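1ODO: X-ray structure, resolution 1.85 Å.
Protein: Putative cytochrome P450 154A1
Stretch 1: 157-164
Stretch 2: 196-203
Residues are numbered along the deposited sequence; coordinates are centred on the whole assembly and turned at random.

Stretch 1 157-164: MGVPQDRR
Stretch 2 196-203: DQLIAAKR

A buried lysine closes one end of this contact by donating to the backbone where the chain leaves helical phi/psi: Lys202 NZ lies 2.9 Å from Gly158 O and hydrogen-bonds to it. Gly158 is the first residue after a helix to leave helical geometry, with phi/psi 77/43, a positive phi that by itself favours glycine. An ideal CB on Gly158 would lie 3.1 Å from Lys202 NZ, a tight approach, so the bare CA also leaves room for the ammonium group. The CA-to-CB bond of Lys202 points sideways, but chi1 to chi3 are all m (-61°, -61°, -67°) and chi4 is t, a folded path that brings the amine to the carbonyl; NZ has a further hydrogen bond elsewhere in the structure.

Stretch 2 is helical throughout, and its i to i+4 bonds include Ala201 N to Gln197 O and Lys202 N to Leu198 O, at 3.0 and 2.9 Å. Stretch 1 leaves helical Met157 (-83/-16), passes Gly158 and runs extended through Val159 (-83/119) and Pro160 (-55/141) before turning, with Arg163 N bonded to Pro160 O at 2.9 Å. The register sets Gly158 CA 8.4 Å from Lys202 CA and Val159 CA 7.5 Å from Leu198 CA. Together the two stretches bury 327 Å².

The apolar centre is Pro160 against Leu198, with Pro160 CD 3.6 Å from Leu198 CD1. Leu198 (chi1 t, chi2 p) starts sideways, yet its end comes nearer stretch 1; the proline ring is C-gamma exo. Pro160 CD also lies 4.2 Å from Lys202 CD, so the ring meets the aliphatic part of the lysine as well.

Arg163 has the largest covered area, 79 Å². Its CA-to-CB bond points toward the helix, and chi1 m with chi2 and chi3 t extends the chain before chi4 of -69° turns the guanidinium. Gln197 O lies over one face of that group, while Arg163 NE comes 3.7 Å from Ala201 CB. Arg163 NH1 donates a weak hydrogen bond to Gln197 OE1 at 3.4 Å, and the CA-to-CB bond of Gln197 (chi1 m, chi2 t, chi3 32°) also points toward stretch 1. A water joins the same two side chains: it accepts from Arg163 NH2 at 3.1 Å and donates weakly to Gln197 OE1 at 3.4 Å.

Arg164, out of reach of the helix, braces its own loop: chi1 m with chi2 and chi3 t carries NE to 2.8 Å and NH2 to 3.2 Å from Val159 O, both hydrogen bonds.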

ATOM      1  N   MET A 157       1.564  14.113   9.666  1.00 15.76           N
ATOM      2  CA  MET A 157       0.768  13.741  10.834  1.00 17.24           C
ATOM      3  C   MET A 157       1.257  14.402  12.121  1.00 17.28           C
ATOM      4  O   MET A 157       0.538  14.433  13.119  1.00 18.25           O
ATOM      5  CB  MET A 157       0.765  12.218  11.014  1.00 17.50           C
ATOM      6  CG  MET A 157       0.109  11.438   9.875  1.00 16.91           C
ATOM      7  SD  MET A 157      -1.624  11.874   9.584  1.00 20.15           S
ATOM      8  CE  MET A 157      -2.426  11.111  11.008  1.00 16.10           C
ATOM      9  N   GLY A 158       2.478  14.923  12.097  1.00 18.75           N
ATOM     10  CA  GLY A 158       3.026  15.573  13.275  1.00 20.02           C
ATOM     11  C   GLY A 158       3.491  14.594  14.337  1.00 20.91           C
ATOM     12  O   GLY A 158       3.235  14.786  15.531  1.00 21.32           O
ATOM     13  N   VAL A 159       4.172  13.538  13.905  1.00 19.77           N
ATOM     14  CA  VAL A 159       4.673  12.528  14.829  1.00 18.85           C
ATOM     15  C   VAL A 159       5.996  12.999  15.427  1.00 19.93           C
ATOM     16  O   VAL A 159       6.966  13.234  14.705  1.00 19.61           O
ATOM     17  CB  VAL A 159       4.906  11.177  14.111  1.00 19.18           C
ATOM     18  CG1 VAL A 159       5.387  10.128  15.112  1.00 17.65           C
ATOM     19  CG2 VAL A 159       3.624  10.721  13.442  1.00 17.39           C
ATOM     20  N   PRO A 160       6.050  13.154  16.760  1.00 20.84           N
ATOM     21  CA  PRO A 160       7.290  13.601  17.395  1.00 22.85           C
ATOM     22  C   PRO A 160       8.451  12.693  17.008  1.00 23.35           C
ATOM     23  O   PRO A 160       8.295  11.477  16.908  1.00 22.76           O
ATOM     24  CB  PRO A 160       6.958  13.523  18.884  1.00 23.39           C
ATOM     25  CG  PRO A 160       5.488  13.846  18.907  1.00 23.10           C
ATOM     26  CD  PRO A 160       4.967  13.022  17.750  1.00 21.57           C
ATOM     27  N   GLN A 161       9.613  13.294  16.782  1.00 25.25           N
ATOM     28  CA  GLN A 161      10.803  12.543  16.405  1.00 27.01           C
ATOM     29  C   GLN A 161      11.075  11.337  17.306  1.00 27.51           C
ATOM     30  O   GLN A 161      11.331  10.238  16.817  1.00 26.45           O
ATOM     31  CB  GLN A 161      12.031  13.457  16.428  1.00 30.14           C
ATOM     32  CG  GLN A 161      12.103  14.469  15.295  1.00 33.09           C
ATOM     33  CD  GLN A 161      12.209  13.808  13.935  1.00 36.03           C
ATOM     34  OE1 GLN A 161      12.899  12.800  13.776  1.00 36.52           O
ATOM     35  NE2 GLN A 161      11.537  14.381  12.942  1.00 37.47           N
ATOM     36  N   ASP A 162      11.015  11.547  18.618  1.00 27.19           N
ATOM     37  CA  ASP A 162      11.267  10.479  19.582  1.00 28.79           C
ATOM     38  C   ASP A 162      10.228   9.358  19.613  1.00 27.42           C
ATOM     39  O   ASP A 162      10.348   8.416  20.398  1.00 27.84           O
ATOM     40  CB  ASP A 162      11.426  11.074  20.988  1.00 32.79           C
ATOM     41  CG  ASP A 162      10.119  11.597  21.560  1.00 37.21           C
ATOM     42  OD1 ASP A 162       9.437  12.394  20.882  1.00 38.88           O
ATOM     43  OD2 ASP A 162       9.777  11.213  22.699  1.00 41.90           O
ATOM     44  N   ARG A 163       9.210   9.454  18.764  1.00 24.72           N
ATOM     45  CA  ARG A 163       8.173   8.433  18.722  1.00 22.43           C
ATOM     46  C   ARG A 163       8.069   7.766  17.356  1.00 20.38           C
ATOM     47  O   ARG A 163       7.289   6.834  17.174  1.00 19.70           O
ATOM     48  CB  ARG A 163       6.820   9.044  19.088  1.00 23.10           C
ATOM     49  CG  ARG A 163       6.706   9.449  20.547  1.00 25.92           C
ATOM     50  CD  ARG A 163       5.360  10.086  20.857  1.00 27.50           C
ATOM     51  NE  ARG A 163       5.203  10.313  22.291  1.00 28.80           N
ATOM     52  CZ  ARG A 163       5.070   9.341  23.188  1.00 31.05           C
ATOM     53  NH1 ARG A 163       5.069   8.072  22.798  1.00 31.19           N
ATOM     54  NH2 ARG A 163       4.952   9.633  24.476  1.00 31.87           N
ATOM     55  N   ARG A 164       8.868   8.228  16.402  1.00 19.02           N
ATOM     56  CA  ARG A 164       8.835   7.665  15.054  1.00 18.78           C
ATOM     57  C   ARG A 164       9.348   6.236  14.883  1.00 19.37           C
ATOM     58  O   ARG A 164       8.745   5.442  14.155  1.00 17.58           O
ATOM     59  CB  ARG A 164       9.567   8.607  14.093  1.00 16.70           C
ATOM     60  CG  ARG A 164       8.891   9.972  13.993  1.00 18.16           C
ATOM     61  CD  ARG A 164       9.515  10.868  12.938  1.00 17.02           C
ATOM     62  NE  ARG A 164       8.791  12.134  12.859  1.00 16.69           N
ATOM     63  CZ  ARG A 164       9.022  13.084  11.959  1.00 18.61           C
ATOM     64  NH1 ARG A 164       9.965  12.923  11.040  1.00 18.40           N
ATOM     65  NH2 ARG A 164       8.307  14.202  11.981  1.00 16.97           N
ATOM     66  N   ASP A 196      -1.976   5.153  21.396  1.00 17.07           N
ATOM     67  CA  ASP A 196      -2.582   5.857  22.521  1.00 19.36           C
ATOM     68  C   ASP A 196      -1.585   6.842  23.119  1.00 18.63           C
ATOM     69  O   ASP A 196      -1.961   7.925  23.563  1.00 18.39           O
ATOM     70  CB  ASP A 196      -3.043   4.873  23.600  1.00 21.93           C
ATOM     71  CG  ASP A 196      -4.275   4.098  23.188  1.00 23.69           C
ATOM     72  OD1 ASP A 196      -5.039   4.608  22.344  1.00 26.12           O
ATOM     73  OD2 ASP A 196      -4.488   2.989  23.714  1.00 25.17           O
ATOM     74  N   GLN A 197      -0.312   6.456  23.128  1.00 18.57           N
ATOM     75  CA  GLN A 197       0.742   7.305  23.667  1.00 18.93           C
ATOM     76  C   GLN A 197       0.913   8.538  22.791  1.00 19.38           C
ATOM     77  O   GLN A 197       1.144   9.644  23.290  1.00 17.23           O
ATOM     78  CB  GLN A 197       2.057   6.526  23.743  1.00 21.00           C
ATOM     79  CG  GLN A 197       2.124   5.546  24.903  1.00 24.50           C
ATOM     80  CD  GLN A 197       3.353   4.662  24.844  1.00 27.64           C
ATOM     81  OE1 GLN A 197       4.409   5.075  24.363  1.00 30.75           O
ATOM     82  NE2 GLN A 197       3.225   3.441  25.347  1.00 31.88           N
ATOM     83  N   LEU A 198       0.807   8.343  21.480  1.00 17.63           N
ATOM     84  CA  LEU A 198       0.945   9.447  20.543  1.00 17.77           C
ATOM     85  C   LEU A 198      -0.189  10.439  20.776  1.00 16.91           C
ATOM     86  O   LEU A 198       0.030  11.650  20.819  1.00 17.84           O
ATOM     87  CB  LEU A 198       0.892   8.937  19.099  1.00 16.98           C
ATOM     88  CG  LEU A 198       0.839  10.007  18.001  1.00 18.01           C
ATOM     89  CD1 LEU A 198       2.073  10.884  18.072  1.00 15.35           C
ATOM     90  CD2 LEU A 198       0.741   9.336  16.636  1.00 17.84           C
ATOM     91  N   ILE A 199      -1.401   9.912  20.922  1.00 17.53           N
ATOM     92  CA  ILE A 199      -2.586  10.732  21.150  1.00 17.05           C
ATOM     93  C   ILE A 199      -2.431  11.551  22.426  1.00 18.93           C
ATOM     94  O   ILE A 199      -2.753  12.743  22.457  1.00 17.71           O
ATOM     95  CB  ILE A 199      -3.849   9.844  21.241  1.00 16.76           C
ATOM     96  CG1 ILE A 199      -4.123   9.213  19.870  1.00 15.32           C
ATOM     97  CG2 ILE A 199      -5.043  10.663  21.721  1.00 17.01           C
ATOM     98  CD1 ILE A 199      -5.216   8.147  19.868  1.00 16.49           C
ATOM     99  N   ALA A 200      -1.929  10.907  23.476  1.00 19.22           N
ATOM    100  CA  ALA A 200      -1.732  11.580  24.753  1.00 20.48           C
ATOM    101  C   ALA A 200      -0.728  12.714  24.589  1.00 19.95           C
ATOM    102  O   ALA A 200      -0.948  13.823  25.076  1.00 21.43           O
ATOM    103  CB  ALA A 200      -1.237  10.584  25.801  1.00 20.51           C
ATOM    104  N   ALA A 201       0.364  12.435  23.883  1.00 19.53           N
ATOM    105  CA  ALA A 201       1.405  13.429  23.653  1.00 19.51           C
ATOM    106  C   ALA A 201       0.911  14.616  22.833  1.00 20.66           C
ATOM    107  O   ALA A 201       1.228  15.767  23.148  1.00 21.17           O
ATOM    108  CB  ALA A 201       2.599  12.784  22.965  1.00 19.52           C
ATOM    109  N   LYS A 202       0.140  14.343  21.785  1.00 17.76           N
ATOM    110  CA  LYS A 202      -0.377  15.414  20.940  1.00 20.12           C
ATOM    111  C   LYS A 202      -1.484  16.192  21.638  1.00 21.51           C
ATOM    112  O   LYS A 202      -1.701  17.368  21.345  1.00 22.21           O
ATOM    113  CB  LYS A 202      -0.869  14.847  19.607  1.00 18.82           C
ATOM    114  CG  LYS A 202       0.230  14.154  18.810  1.00 17.64           C
ATOM    115  CD  LYS A 202       1.379  15.101  18.452  1.00 17.94           C
ATOM    116  CE  LYS A 202       0.941  16.188  17.472  1.00 19.33           C
ATOM    117  NZ  LYS A 202       2.092  16.994  16.965  1.00 17.93           N
ATOM    118  N   ARG A 203      -2.188  15.539  22.558  1.00 22.34           N
ATOM    119  CA  ARG A 203      -3.260  16.205  23.288  1.00 23.98           C
ATOM    120  C   ARG A 203      -2.609  17.266  24.162  1.00 24.63           C
ATOM    121  O   ARG A 203      -3.074  18.403  24.243  1.00 25.24           O
ATOM    122  CB  ARG A 203      -4.002  15.224  24.195  1.00 24.36           C
ATOM    123  CG  ARG A 203      -5.229  14.608  23.584  1.00 27.44           C
ATOM    124  CD  ARG A 203      -6.347  14.546  24.608  1.00 28.78           C
ATOM    125  NE  ARG A 203      -7.577  14.045  24.015  1.00 29.96           N
ATOM    126  CZ  ARG A 203      -7.773  12.778  23.674  1.00 31.00           C
ATOM    127  NH1 ARG A 203      -6.817  11.883  23.877  1.00 33.84           N
ATOM    128  NH2 ARG A 203      -8.919  12.410  23.117  1.00 30.62           N
TER
HETATM  129  O   HOH W   1       4.948   7.437  26.695  1.00 43.20           O